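Local structure of uncharacterized protein DUF849 with a TIM barrel fold (Burkholderia xenovorans LB400, 3E49) at residues A[61-65]-A[66-70]; A[53-56]-A[57-60]; A[273-276]-A[277-280]; A[37-40]-A[41-45]. The protein binds zinc and probably cleaves beta-keto acids such as 3-keto-5-aminohexanoate, on a TIM-barrel scaffold. All blocks are in the same frame, centred on the assembly; numbering follows the deposited sequence.

Interaction 1 of 4, residues A[61-65]-A[66-70]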
# COMPACT_ATOMS: atom_id res chain seq x y z
N PRO A 61 -14.28 -16.52 32.51
CA PRO A 61 -15.12 -15.48 31.99
C PRO A 61 -16.59 -15.70 32.34
O PRO A 61 -17.08 -16.86 32.34
CB PRO A 61 -14.95 -15.63 30.47
CG PRO A 61 -13.62 -16.16 30.30
CD PRO A 61 -13.48 -17.14 31.44
N THR A 62 -17.28 -14.59 32.61
CA THR A 62 -18.69 -14.60 32.89
C THR A 62 -19.35 -13.30 32.43
O THR A 62 -18.88 -12.22 32.75
CB THR A 62 -19.00 -14.78 34.40
OG1 THR A 62 -20.41 -14.81 34.54
CG2 THR A 62 -18.45 -13.67 35.26
N GLN A 63 -20.45 -13.44 31.70
CA GLN A 63 -21.25 -12.29 31.27
C GLN A 63 -22.54 -12.16 32.09
O GLN A 63 -23.54 -11.63 31.59
CB GLN A 63 -21.57 -12.38 29.79
CG GLN A 63 -20.46 -11.88 28.88
CD GLN A 63 -20.30 -10.38 28.96
OE1 GLN A 63 -19.64 -9.88 29.86
NE2 GLN A 63 -20.85 -9.67 27.98
N ASP A 64 -22.53 -12.63 33.34
CA ASP A 64 -23.67 -12.47 34.23
C ASP A 64 -23.65 -11.05 34.74
O ASP A 64 -22.70 -10.63 35.36
CB ASP A 64 -23.57 -13.46 35.42
CG ASP A 64 -24.82 -13.46 36.33
OD1 ASP A 64 -25.61 -12.50 36.31
OD2 ASP A 64 -25.00 -14.44 37.07
N PRO A 65 -24.70 -10.27 34.48
CA PRO A 65 -24.67 -8.90 34.98
C PRO A 65 -24.30 -8.83 36.44
O PRO A 65 -23.64 -7.89 36.88
CB PRO A 65 -26.09 -8.39 34.70
CG PRO A 65 -26.61 -9.18 33.65
CD PRO A 65 -25.91 -10.54 33.68
N ALA A 66 -24.67 -9.85 37.21
CA ALA A 66 -24.32 -9.87 38.63
C ALA A 66 -22.80 -9.79 38.86
O ALA A 66 -22.36 -9.25 39.86
CB ALA A 66 -24.93 -11.12 39.32
N ALA A 67 -21.98 -10.31 37.94
CA ALA A 67 -20.49 -10.27 38.10
C ALA A 67 -19.89 -8.86 37.94
O ALA A 67 -18.71 -8.63 38.30
CB ALA A 67 -19.82 -11.25 37.13
N PHE A 68 -20.68 -7.93 37.40
CA PHE A 68 -20.29 -6.53 37.25
C PHE A 68 -20.82 -5.61 38.36
O PHE A 68 -20.37 -4.46 38.53
CB PHE A 68 -20.88 -5.99 35.94
CG PHE A 68 -20.33 -6.64 34.69
CD1 PHE A 68 -20.79 -7.87 34.26
CD2 PHE A 68 -19.41 -5.96 33.89
CE1 PHE A 68 -20.29 -8.46 33.10
CE2 PHE A 68 -18.92 -6.54 32.71
CZ PHE A 68 -19.36 -7.77 32.31
N ALA A 69 -21.79 -6.11 39.11
CA ALA A 69 -22.54 -5.27 40.09
C ALA A 69 -21.74 -4.49 41.11
O ALA A 69 -22.15 -3.40 41.49
CB ALA A 69 -23.64 -6.10 40.78
N GLU A 70 -20.58 -4.98 41.54
CA GLU A 70 -19.79 -4.29 42.55
C GLU A 70 -18.79 -3.34 41.89
O GLU A 70 -18.67 -2.18 42.27
CB GLU A 70 -19.04 -5.32 43.42
CG GLU A 70 -19.95 -6.47 43.96
CD GLU A 70 -19.17 -7.67 44.47
OE1 GLU A 70 -18.31 -7.50 45.34
OE2 GLU A 70 -19.44 -8.80 44.02
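D64 and A67 close the first turn of a short helix, the backbone N of A67 donating to D64 O at 2.7 Å, and F68 N follows with a 3.0 Å bond to P65 O. D64 is the N-cap. Its CG lies anti to the backbone N (chi1 -174°), which swings OD1 round to A66 N at 3.0 Å; the N-H comes in from above the carboxylate plane. Two residues before the cap, T62 OG1 accepts from D64 N in an ST turn, gripping the cap residue at its backbone N as well as through OD1. The methyl CG2 of T62 points instead at A67 CB, 3.4 Å away, a tight carbon pair. On the buried side Q63 folds over at chi2 and brings OE1 to the rim of the F68 ring, 3.2 Å from CZ and in the plane of the ring, the amide turned 68° to it; D64 O meets the same edge at CD1. The NE2 of Q63 is taken by the carbonyl oxygens of R98 and T86. T62 pairs with A53 of strand 48-54, while F68 packs on A53 and reaches P101 and Y105 of helix 95-105.

Interaction 2 of 4, residues A[53-56]-A[57-60]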
# COMPACT_ATOMS: atom_id res chain seq x y z
N ALA A 53 -15.96 -9.22 33.04
CA ALA A 53 -16.05 -9.72 34.40
C ALA A 53 -15.56 -11.15 34.39
O ALA A 53 -15.65 -11.86 33.36
CB ALA A 53 -17.50 -9.66 34.91
N ARG A 54 -15.02 -11.57 35.53
CA ARG A 54 -14.54 -12.93 35.70
C ARG A 54 -15.17 -13.54 36.95
O ARG A 54 -15.55 -12.81 37.88
CB ARG A 54 -13.02 -12.93 35.81
CG ARG A 54 -12.33 -12.71 34.46
CD ARG A 54 -10.82 -12.76 34.57
NE ARG A 54 -10.16 -12.51 33.29
CZ ARG A 54 -9.90 -13.42 32.34
NH1 ARG A 54 -10.26 -14.69 32.47
NH2 ARG A 54 -9.27 -13.05 31.21
N ASP A 55 -15.31 -14.86 36.95
CA ASP A 55 -15.84 -15.55 38.12
C ASP A 55 -14.73 -15.47 39.13
O ASP A 55 -13.66 -16.00 38.88
CB ASP A 55 -16.17 -17.00 37.78
CG ASP A 55 -16.73 -17.77 38.97
OD1 ASP A 55 -16.50 -17.39 40.15
OD2 ASP A 55 -17.42 -18.77 38.69
N PRO A 56 -14.97 -14.81 40.28
CA PRO A 56 -13.92 -14.64 41.27
C PRO A 56 -13.39 -15.90 41.99
O PRO A 56 -12.40 -15.81 42.70
CB PRO A 56 -14.52 -13.67 42.28
CG PRO A 56 -15.95 -13.75 42.10
CD PRO A 56 -16.24 -14.21 40.70
N ARG A 57 -14.02 -17.05 41.79
CA ARG A 57 -13.54 -18.26 42.42
C ARG A 57 -12.44 -18.88 41.60
O ARG A 57 -11.48 -19.41 42.16
CB ARG A 57 -14.67 -19.27 42.55
CG ARG A 57 -15.78 -18.80 43.43
CD ARG A 57 -16.93 -19.74 43.39
NE ARG A 57 -17.60 -19.75 42.10
CZ ARG A 57 -18.65 -20.51 41.82
NH1 ARG A 57 -19.14 -21.33 42.75
NH2 ARG A 57 -19.22 -20.48 40.62
N ASP A 58 -12.58 -18.83 40.29
CA ASP A 58 -11.60 -19.47 39.41
C ASP A 58 -11.12 -18.63 38.22
O ASP A 58 -10.38 -19.14 37.37
CB ASP A 58 -12.22 -20.78 38.91
CG ASP A 58 -13.47 -20.55 38.11
OD1 ASP A 58 -13.83 -19.39 37.84
OD2 ASP A 58 -14.11 -21.55 37.74
N GLY A 59 -11.56 -17.39 38.16
CA GLY A 59 -11.21 -16.46 37.08
C GLY A 59 -11.85 -16.71 35.73
O GLY A 59 -11.52 -16.03 34.76
N ARG A 60 -12.80 -17.64 35.62
CA ARG A 60 -13.39 -17.91 34.33
C ARG A 60 -14.25 -16.74 33.83
O ARG A 60 -14.82 -16.00 34.63
CB ARG A 60 -14.19 -19.21 34.33
CG ARG A 60 -15.66 -19.12 34.73
CD ARG A 60 -16.36 -20.47 34.40
NE ARG A 60 -15.76 -21.54 35.21
CZ ARG A 60 -15.72 -22.83 34.87
NH1 ARG A 60 -16.21 -23.26 33.71
NH2 ARG A 60 -15.14 -23.68 35.71
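R54 and D55 meet G59 and R60 across the loop of a beta-hairpin that joins strand 48-54 of the TIM barrel to the short antiparallel strand 61-62. The inner part is closely knit: D55 N donates to R60 O at 2.6 Å, and G59 N sits almost in line with the D55 C=O at 2.6 Å from D55 O, though its N-H is bent (133°); D58 N adds a weak second bond. R54 lies extended along the loop and directs NH1 at G59 O, which sits in the guanidinium plane; its NE is held by T15 OG1, and W135 of helix 134-141 packs against its side chain. G59 has a positive phi of 73°. Charged side chains make up the solvent side. There D58 OD1 accepts from R60 N in an Asx turn, and D58 OD2 receives both NE and NH2 of R60 in a salt bridge. D55 and D58 come close as like charges, and each has an arginine that probably offsets the repulsion. R57, bent at chi3, forms a side-on salt bridge with D55, the two groups nearly coplanar: NE reaches OD1 at 3.3 Å and NH2 reaches OD2 at 3.1 Å, each on a syn lone pair, while R57 N meets OD1 from above the carboxylate plane.

Interaction 3 of 4, residues A[273-276]-A[277-280]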
# COMPACT_ATOMS: atom_id res chain seq x y z
N ASN A 273 -2.04 -2.67 34.67
CA ASN A 273 -2.59 -2.10 33.45
C ASN A 273 -2.01 -0.70 33.32
O ASN A 273 -1.61 -0.25 32.25
CB ASN A 273 -4.12 -2.04 33.55
CG ASN A 273 -4.79 -3.29 33.14
OD1 ASN A 273 -4.98 -3.52 31.96
ND2 ASN A 273 -5.22 -4.09 34.11
N ALA A 274 -1.96 0.01 34.45
CA ALA A 274 -1.40 1.35 34.48
C ALA A 274 0.04 1.42 33.97
O ALA A 274 0.44 2.38 33.34
CB ALA A 274 -1.53 1.95 35.90
N ALA A 275 0.84 0.39 34.20
CA ALA A 275 2.20 0.35 33.72
C ALA A 275 2.19 0.52 32.19
O ALA A 275 3.01 1.26 31.64
CB ALA A 275 2.85 -0.98 34.09
N GLN A 276 1.24 -0.16 31.53
CA GLN A 276 1.10 -0.10 30.07
C GLN A 276 0.61 1.24 29.57
O GLN A 276 1.04 1.70 28.49
CB GLN A 276 0.18 -1.22 29.59
CG GLN A 276 0.77 -2.60 29.76
CD GLN A 276 -0.15 -3.70 29.26
OE1 GLN A 276 -1.32 -3.45 29.03
NE2 GLN A 276 0.40 -4.90 29.05
N VAL A 277 -0.25 1.91 30.36
CA VAL A 277 -0.71 3.24 30.00
C VAL A 277 0.51 4.16 30.06
O VAL A 277 0.70 5.03 29.21
CB VAL A 277 -1.84 3.75 30.94
CG1 VAL A 277 -2.19 5.20 30.64
CG2 VAL A 277 -3.12 2.87 30.84
N ARG A 278 1.34 3.99 31.08
CA ARG A 278 2.55 4.82 31.20
C ARG A 278 3.52 4.60 30.05
O ARG A 278 4.14 5.54 29.57
CB ARG A 278 3.26 4.60 32.54
CG ARG A 278 2.49 5.18 33.72
CD ARG A 278 3.30 5.19 35.02
NE ARG A 278 3.60 3.86 35.51
CZ ARG A 278 2.82 3.14 36.29
NH1 ARG A 278 1.65 3.61 36.71
NH2 ARG A 278 3.23 1.94 36.66
N LYS A 279 3.64 3.37 29.61
CA LYS A 279 4.57 3.06 28.53
C LYS A 279 4.15 3.74 27.24
O LYS A 279 4.96 4.40 26.61
CB LYS A 279 4.71 1.55 28.35
CG LYS A 279 5.99 1.07 27.67
CD LYS A 279 7.19 1.41 28.56
CE LYS A 279 8.51 0.95 27.99
NZ LYS A 279 9.66 1.73 28.61
N ILE A 280 2.89 3.65 26.86
CA ILE A 280 2.43 4.30 25.63
C ILE A 280 2.49 5.81 25.78
O ILE A 280 2.72 6.53 24.82
CB ILE A 280 1.05 3.79 25.12
CG1 ILE A 280 0.87 4.16 23.62
CG2 ILE A 280 -0.16 4.30 26.05
CD1 ILE A 280 1.95 3.53 22.62
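R278 folds back over A274 and A275, the residues one turn earlier in its helix. Its CB rests 3.5 Å from A275 O, and CG, anti to the carbonyl carbon (chi1 -71°), passes 3.5 Å from A274 O. From CG the chain runs on and bends at chi3, which lays the guanidinium alongside the helix with one face over A274 O and A275 CA, both offset toward its rim. NE skirts these two atoms at longer range, and CZ comes within 3.8 Å of A275 CA. The two terminal nitrogens part: R278 NH1 lies 3.7 Å from A274 CB, and R278 NH2 lies 3.5 Å from A275 CA. Beneath the arginine runs the regular i to i+4 ladder of helix 273-286, one of the outer helices of the TIM barrel, with R278 N bonded to A274 O at 2.9 Å and I280 N to Q276 O at 3.1 Å. On the buried side, V277 and I280 pack on V256 of strand 253-256 and V277 also touches A44 of helix 31-44. Q276, extended beyond CG, sends NE2 to the carbonyl oxygens of W263 and S261. K279 leads away from the turn, its NZ bonding Q282 OE1 of the same helix and E285 O of the second subunit.

Interaction 4 of 4, residues A[37-40]-A[41-45]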
# COMPACT_ATOMS: atom_id res chain seq x y z
N ALA A 37 -7.68 -1.99 39.11
CA ALA A 37 -7.00 -2.01 37.80
C ALA A 37 -7.49 -0.83 36.95
O ALA A 37 -6.69 -0.10 36.35
CB ALA A 37 -7.26 -3.31 37.10
N SER A 38 -8.81 -0.63 36.98
CA SER A 38 -9.50 0.42 36.23
C SER A 38 -9.23 1.81 36.76
O SER A 38 -8.96 2.75 36.01
CB SER A 38 -10.99 0.13 36.19
OG SER A 38 -11.25 -1.17 35.65
N ILE A 39 -9.23 1.97 38.07
CA ILE A 39 -8.92 3.27 38.61
C ILE A 39 -7.47 3.65 38.43
O ILE A 39 -7.16 4.79 38.14
CB ILE A 39 -9.34 3.34 40.12
CG1 ILE A 39 -10.87 3.09 40.21
CG2 ILE A 39 -8.93 4.64 40.68
CD1 ILE A 39 -11.38 2.63 41.61
N GLY A 40 -6.55 2.69 38.57
CA GLY A 40 -5.14 2.96 38.33
C GLY A 40 -4.85 3.34 36.88
O GLY A 40 -4.03 4.20 36.62
N ALA A 41 -5.55 2.72 35.94
CA ALA A 41 -5.41 3.02 34.50
C ALA A 41 -5.85 4.43 34.22
O ALA A 41 -5.15 5.18 33.54
CB ALA A 41 -6.20 2.00 33.65
N ALA A 42 -6.98 4.82 34.82
CA ALA A 42 -7.50 6.16 34.68
C ALA A 42 -6.55 7.16 35.28
O ALA A 42 -6.30 8.21 34.67
CB ALA A 42 -8.88 6.26 35.30
N GLU A 43 -5.99 6.88 36.45
CA GLU A 43 -5.01 7.77 37.02
C GLU A 43 -3.80 7.93 36.10
O GLU A 43 -3.17 8.99 36.08
CB GLU A 43 -4.52 7.25 38.38
CG GLU A 43 -5.52 7.33 39.53
CD GLU A 43 -4.98 6.66 40.82
OE1 GLU A 43 -3.84 6.09 40.78
OE2 GLU A 43 -5.71 6.71 41.86
N ALA A 44 -3.44 6.86 35.39
CA ALA A 44 -2.29 6.92 34.46
C ALA A 44 -2.62 7.63 33.15
O ALA A 44 -1.71 7.90 32.37
CB ALA A 44 -1.69 5.52 34.16
N GLY A 45 -3.90 7.90 32.89
CA GLY A 45 -4.32 8.63 31.69
C GLY A 45 -5.34 7.98 30.79
O GLY A 45 -5.72 8.56 29.78
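E43 N donates to I39 O at 2.9 Å, the shortest of four successive i to i+4 bonds that carry the last turns of the helix; A44 N to G40 O (3.0 Å), A42 N to S38 O and A41 N to A37 O make up the set. At the end G45 takes a positive phi of 125° and its N bonds back to A42 O at 3.0 Å, part of a Schellman motif that turns the chain out of the helix. The E43 side chain stays on this backbone: with CG beside the backbone N (chi1 -71°), CG sits 3.3 Å from I39 O, and the chain then stretches out to put OE2 4.0 Å from the methyl CG2 of I39. Helix 31-44 is the crossover of the beta-alpha-beta unit formed with strands 10-13 and 48-54 of the TIM barrel. Small residues line the side that faces the strands: A41 CB lies 3.5 Å from A37 O and packs inward on I49, while S38, its OG bonded to V34 O, touches I49 and L51 of strand 48-54. A44 CB, 3.6 Å from G40 O, touches A274 of helix 273-286. I39 reaches N78 and S38 reaches I75, both on helix 71-78.

Two pairs emerge. Interactions 1 and 2 adjoin on the same sheet, where T62 N probably bonds A53 O and A67 CB packs on A53 CB. Interactions 3 and 4 are two-turn helical segments lying side by side: A274 CB rests on G40 O, and V277 CG1 on A44 O. All four are partly buried, but their chemistry differs. The loop of 53-60 is rich in arginine-carboxylate pairs on its outer side, and 61-70 mixes a capping carboxylate with a buried aromatic ring. The helical contacts rely on backbone ladders, small residues where helices meet, and an exposed charged side chain, R278 or E43, laid back on the helix backbone.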